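Local coordinates for microcin B17-processing protein McbC (Escherichia coli str. K-12 substr. MG1655, PDB 6GRH) that is an FMN-binding oxidoreductase of the nitroreductase family, needed to process the inactive microcin B17 precursor into the active antibiotic peptide, at residues Tyr120-Ala125 against Leu211-Ser216; Ile193-Ala198 against Arg205-Ala210. All coordinates share one frame; numbering follows the deposited sequence.

Contact 1: Tyr120-Ala125 against Leu211-Ser216; sequences YPSGGA and LMETGS. With FMN (flavin mononucleotide), chain O; EDO (1,2-ethanediol), chain P.
Ser122 and Glu213 meet where, in this nitroreductase fold, the loop 120-125, whose residues 121-125 line the FMN pocket, runs past helix 204-227. Glu213 leaves the helix with CG anti to its backbone N (chi1 177°) and stays extended as far as CD, which carries the carboxylate across to the loop. There Ser122 OG donates to Glu213 OE1 at 2.6 Å, coming from above the carboxylate plane, 38° out of it. The same OE1 takes a second hydrogen bond from a water that in turn accepts from Gly123 N, so direct and water-mediated bonds converge on one oxygen. Glu213 OE2 lies at the edge of the Tyr120 ring, 3.9 Å from CE2, with ring and carboxylate planes 52° apart; another water bridges OE2 to Tyr120 OH, which also bonds Arg118. Both oxygens of this buried carboxylate are therefore satisfied. The loop also lines the cofactor: Pro121 CB comes within 3.2 Å of FMN O3', Ser122 N makes a weak hydrogen bond to that hydroxyl, and Gly123 N lies 3.4 Å from FMN C8. Gly124 N holds a 1,2-ethanediol molecule, probably from the crystallisation liquor. One turn along the helix, Ser216 OG donates back to Glu213 O at 2.7 Å and accepts from a water that also donates to Pro121 O, the water lying 2.7 Å from that oxygen.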
# COMPACT_ATOMS: atom_id res chain seq x y z
N TYR D 120 -17.92 3.79 -27.96
CA TYR D 120 -17.43 4.36 -26.70
C TYR D 120 -15.94 4.62 -26.90
O TYR D 120 -15.25 3.85 -27.57
CB TYR D 120 -17.72 3.45 -25.50
CG TYR D 120 -17.08 2.08 -25.58
CD1 TYR D 120 -17.63 1.07 -26.36
CD2 TYR D 120 -15.92 1.80 -24.87
CE1 TYR D 120 -17.03 -0.18 -26.45
CE2 TYR D 120 -15.31 0.57 -24.94
CZ TYR D 120 -15.86 -0.41 -25.74
OH TYR D 120 -15.22 -1.64 -25.80
N PRO D 121 -15.44 5.74 -26.35
CA PRO D 121 -14.02 6.06 -26.48
C PRO D 121 -13.15 5.27 -25.50
O PRO D 121 -13.66 4.58 -24.62
CB PRO D 121 -13.99 7.56 -26.18
CG PRO D 121 -15.05 7.71 -25.13
CD PRO D 121 -16.13 6.70 -25.46
N SER D 122 -11.83 5.37 -25.65
CA SER D 122 -10.90 4.70 -24.73
C SER D 122 -9.56 5.42 -24.75
O SER D 122 -9.06 5.80 -25.82
CB SER D 122 -10.70 3.23 -25.15
OG SER D 122 -9.72 2.59 -24.35
N GLY D 123 -8.98 5.63 -23.56
CA GLY D 123 -7.65 6.23 -23.47
C GLY D 123 -6.65 5.51 -24.35
O GLY D 123 -6.50 4.29 -24.25
N GLY D 124 -6.00 6.26 -25.23
CA GLY D 124 -5.02 5.73 -26.18
C GLY D 124 -5.54 4.72 -27.18
O GLY D 124 -4.75 4.03 -27.80
N ALA D 125 -6.87 4.66 -27.33
CA ALA D 125 -7.53 3.63 -28.13
C ALA D 125 -7.09 2.20 -27.77
O ALA D 125 -7.01 1.33 -28.63
CB ALA D 125 -7.30 3.91 -29.61
N LEU D 211 -11.40 1.53 -15.50
CA LEU D 211 -12.64 1.48 -14.70
C LEU D 211 -13.70 2.42 -15.26
O LEU D 211 -14.83 2.03 -15.38
CB LEU D 211 -12.35 1.75 -13.21
CG LEU D 211 -12.04 0.50 -12.40
CD1 LEU D 211 -10.92 -0.37 -12.95
CD2 LEU D 211 -11.67 0.88 -10.97
N MET D 212 -13.30 3.63 -15.65
CA MET D 212 -14.22 4.54 -16.31
C MET D 212 -14.74 3.98 -17.63
O MET D 212 -15.93 4.05 -17.91
CB MET D 212 -13.58 5.94 -16.46
CG MET D 212 -13.40 6.60 -15.11
SD MET D 212 -12.74 8.27 -15.20
CE MET D 212 -11.16 8.03 -15.97
N GLU D 213 -13.87 3.36 -18.40
CA GLU D 213 -14.27 2.76 -19.64
C GLU D 213 -15.34 1.69 -19.46
O GLU D 213 -16.26 1.63 -20.23
CB GLU D 213 -13.07 2.19 -20.36
CG GLU D 213 -13.38 1.46 -21.64
CD GLU D 213 -12.11 1.01 -22.34
OE1 GLU D 213 -11.12 1.82 -22.34
OE2 GLU D 213 -12.10 -0.14 -22.86
N THR D 214 -15.22 0.90 -18.42
CA THR D 214 -16.22 -0.11 -18.08
C THR D 214 -17.62 0.48 -17.91
O THR D 214 -18.59 -0.06 -18.40
CB THR D 214 -15.77 -0.86 -16.82
OG1 THR D 214 -14.46 -1.40 -17.07
CG2 THR D 214 -16.73 -1.96 -16.47
N GLY D 215 -17.68 1.64 -17.24
CA GLY D 215 -18.92 2.36 -17.05
C GLY D 215 -19.48 2.89 -18.35
O GLY D 215 -20.71 2.84 -18.54
N SER D 216 -18.61 3.38 -19.26
CA SER D 216 -19.10 3.80 -20.57
C SER D 216 -19.71 2.61 -21.33
O SER D 216 -20.68 2.76 -22.11
CB SER D 216 -18.01 4.50 -21.41
OG SER D 216 -17.03 3.59 -21.84
N1 FMN O . -7.34 11.96 -26.09
C2 FMN O . -6.29 12.82 -26.02
O2 FMN O . -5.93 13.37 -27.08
N3 FMN O . -5.64 13.10 -24.86
C4 FMN O . -6.01 12.54 -23.69
O4 FMN O . -5.41 12.81 -22.62
C4A FMN O . -7.14 11.58 -23.67
N5 FMN O . -7.56 10.96 -22.54
C5A FMN O . -8.60 10.09 -22.57
C6 FMN O . -9.01 9.49 -21.38
C7 FMN O . -10.08 8.60 -21.36
C7M FMN O . -10.50 7.96 -20.06
C8 FMN O . -10.80 8.29 -22.62
C8M FMN O . -11.96 7.33 -22.61
C9 FMN O . -10.41 8.89 -23.82
C9A FMN O . -9.33 9.79 -23.85
N10 FMN O . -8.89 10.42 -25.05
C10 FMN O . -7.80 11.32 -24.98
C1' FMN O . -9.54 10.19 -26.34
C2' FMN O . -9.01 8.92 -26.96
O2' FMN O . -7.65 9.13 -27.39
C3' FMN O . -9.93 8.48 -28.11
O3' FMN O . -11.21 8.09 -27.59
C4' FMN O . -9.35 7.32 -28.93
O4' FMN O . -8.14 7.74 -29.55
C5' FMN O . -10.29 6.83 -30.03
O5' FMN O . -10.59 7.92 -30.90
P FMN O . -12.11 8.38 -31.15
O1P FMN O . -12.66 8.80 -29.81
O2P FMN O . -11.96 9.55 -32.10
O3P FMN O . -12.71 7.14 -31.75
C1 EDO P . -3.89 9.81 -26.82
O1 EDO P . -3.51 8.50 -27.21
C2 EDO P . -4.51 9.72 -25.45
O2 EDO P . -5.72 8.96 -25.50
O HOH W 1 -12.97 -2.11 -24.26
O HOH W 2 -14.90 5.10 -22.24
O HOH W 3 -10.03 4.17 -21.24

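Contact 2: Ile193-Ala198 against Arg205-Ala210; sequences IIFEKA and RGYRMA
Ile193 and Ala198 pack against Tyr207 and Ala210 at the strand-to-helix connection of the nitroreductase fold, in which strand 187-194 runs into the short helix 195-199 before helix 204-227 begins. The apolar contacts centre on two methyl groups. With CG1 anti to the backbone N (chi1 -174°) and CD1 extended beyond it, Ile193 brings CD1 to 3.7 Å from Ala210 CB. The same CD1 lies 3.9 Å from Tyr207 CD1, the two side chains crossing at about a right angle. Ala210 CB also meets Ala198 CB at 3.7 Å, so it touches both the strand and the short helix. Among the aromatic side chains, Tyr207 CE1 sits near the plane of the Phe195 ring, at its edge and 4.5 Å from Phe195 CE1, while Ile193 CG2 lies over one face of that ring, toward its rim. His27 joins this group, meeting Phe195 edge-to-face and hydrogen-bonding Tyr207 OH through ND1. The polar contribution is a backbone one. Where the helices come closest, Gly206 CA, which bears no side chain, makes a CA-H...O contact to Ala198 O at 3.1 Å, with 143° at the hydrogen.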
# COMPACT_ATOMS: atom_id res chain seq x y z
N ILE D 193 -11.32 -6.43 -16.69
CA ILE D 193 -10.11 -5.68 -16.93
C ILE D 193 -8.93 -6.64 -17.16
O ILE D 193 -8.71 -7.55 -16.36
CB ILE D 193 -9.77 -4.73 -15.77
CG1 ILE D 193 -8.57 -3.84 -16.14
CG2 ILE D 193 -9.52 -5.45 -14.44
CD1 ILE D 193 -8.29 -2.79 -15.10
N ILE D 194 -8.18 -6.41 -18.23
CA ILE D 194 -6.88 -7.06 -18.41
C ILE D 194 -5.84 -6.12 -17.80
O ILE D 194 -5.56 -5.07 -18.38
CB ILE D 194 -6.59 -7.32 -19.90
CG1 ILE D 194 -7.68 -8.21 -20.48
CG2 ILE D 194 -5.20 -7.96 -20.05
CD1 ILE D 194 -7.49 -8.48 -21.94
N PHE D 195 -5.26 -6.50 -16.68
CA PHE D 195 -4.44 -5.54 -15.90
C PHE D 195 -3.32 -4.94 -16.71
O PHE D 195 -3.15 -3.72 -16.75
CB PHE D 195 -3.86 -6.16 -14.64
CG PHE D 195 -4.90 -6.49 -13.60
CD1 PHE D 195 -5.52 -5.49 -12.88
CD2 PHE D 195 -5.26 -7.81 -13.37
CE1 PHE D 195 -6.47 -5.80 -11.91
CE2 PHE D 195 -6.22 -8.13 -12.40
CZ PHE D 195 -6.82 -7.11 -11.67
N GLU D 196 -2.56 -5.80 -17.39
CA GLU D 196 -1.39 -5.31 -18.10
C GLU D 196 -1.73 -4.44 -19.29
O GLU D 196 -0.99 -3.51 -19.57
CB GLU D 196 -0.46 -6.47 -18.46
CG GLU D 196 0.24 -7.01 -17.21
CD GLU D 196 1.38 -7.98 -17.48
OE1 GLU D 196 2.27 -7.64 -18.30
OE2 GLU D 196 1.41 -9.04 -16.83
N LYS D 197 -2.86 -4.69 -19.96
CA LYS D 197 -3.32 -3.83 -21.04
C LYS D 197 -3.77 -2.46 -20.50
O LYS D 197 -3.57 -1.46 -21.18
CB LYS D 197 -4.45 -4.47 -21.82
CG LYS D 197 -4.74 -3.73 -23.12
CD LYS D 197 -4.88 -4.69 -24.26
CE LYS D 197 -5.38 -4.00 -25.51
NZ LYS D 197 -6.81 -4.29 -25.81
N ALA D 198 -4.35 -2.43 -19.30
CA ALA D 198 -4.72 -1.14 -18.67
C ALA D 198 -3.52 -0.32 -18.18
O ALA D 198 -3.61 0.91 -18.09
CB ALA D 198 -5.69 -1.36 -17.53
N ARG D 205 -2.57 5.66 -13.71
CA ARG D 205 -3.71 6.36 -14.29
C ARG D 205 -4.50 5.48 -15.28
O ARG D 205 -5.70 5.65 -15.45
CB ARG D 205 -3.26 7.64 -14.97
CG ARG D 205 -4.36 8.66 -15.16
CD ARG D 205 -3.72 9.93 -15.68
NE ARG D 205 -4.52 11.13 -15.72
CZ ARG D 205 -4.71 12.01 -14.74
NH1 ARG D 205 -4.22 11.82 -13.54
NH2 ARG D 205 -5.41 13.11 -14.97
N GLY D 206 -3.84 4.50 -15.90
CA GLY D 206 -4.54 3.55 -16.77
C GLY D 206 -5.59 2.72 -16.09
O GLY D 206 -6.61 2.37 -16.71
N TYR D 207 -5.37 2.41 -14.83
CA TYR D 207 -6.35 1.68 -14.02
C TYR D 207 -7.63 2.50 -13.86
O TYR D 207 -8.73 2.02 -14.13
CB TYR D 207 -5.77 1.31 -12.66
CG TYR D 207 -6.70 0.52 -11.78
CD1 TYR D 207 -6.94 -0.82 -12.03
CD2 TYR D 207 -7.33 1.10 -10.69
CE1 TYR D 207 -7.77 -1.56 -11.21
CE2 TYR D 207 -8.18 0.37 -9.89
CZ TYR D 207 -8.40 -0.95 -10.16
OH TYR D 207 -9.24 -1.68 -9.35
N ARG D 208 -7.45 3.77 -13.51
CA ARG D 208 -8.55 4.68 -13.38
C ARG D 208 -9.30 4.79 -14.74
O ARG D 208 -10.55 4.74 -14.78
CB ARG D 208 -7.99 6.05 -12.92
CG ARG D 208 -9.01 7.10 -12.56
CD ARG D 208 -8.43 8.51 -12.70
NE ARG D 208 -7.38 8.82 -11.74
CZ ARG D 208 -6.88 10.06 -11.55
NH1 ARG D 208 -7.31 11.09 -12.26
NH2 ARG D 208 -5.94 10.26 -10.66
N MET D 209 -8.55 4.94 -15.84
CA MET D 209 -9.11 5.00 -17.20
C MET D 209 -9.88 3.72 -17.57
O MET D 209 -10.97 3.80 -18.17
CB MET D 209 -8.02 5.28 -18.27
CG MET D 209 -7.44 6.71 -18.27
SD MET D 209 -6.43 7.18 -19.72
CE MET D 209 -5.04 8.02 -18.98
N ALA D 210 -9.34 2.56 -17.22
CA ALA D 210 -10.00 1.27 -17.50
C ALA D 210 -11.35 1.11 -16.77
O ALA D 210 -12.33 0.63 -17.36
CB ALA D 210 -9.08 0.13 -17.15

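In the fold
Contacts 1 and 2 lie about 10 Å apart, centre to centre, and take successive pieces of one helix, 204-227: residues 205-210 serve contact 2 and 211-216 contact 1. Along the chain, contact 2 is nested inside the long loop that contact 1 closes. Leu211 CD1 touches Ile193 CD1 at 4.2 Å, and Met209 approaches Gly123 in one of its conformers. Met209 and residues 121-125 both belong to the FMN pocket, so the helix contributes to the pocket and also packs on the end of strand 187-194. Both contacts reach the second subunit, which supplies further hydrogen bonds to this FMN, including one from its Arg233, so the site is built by two chains.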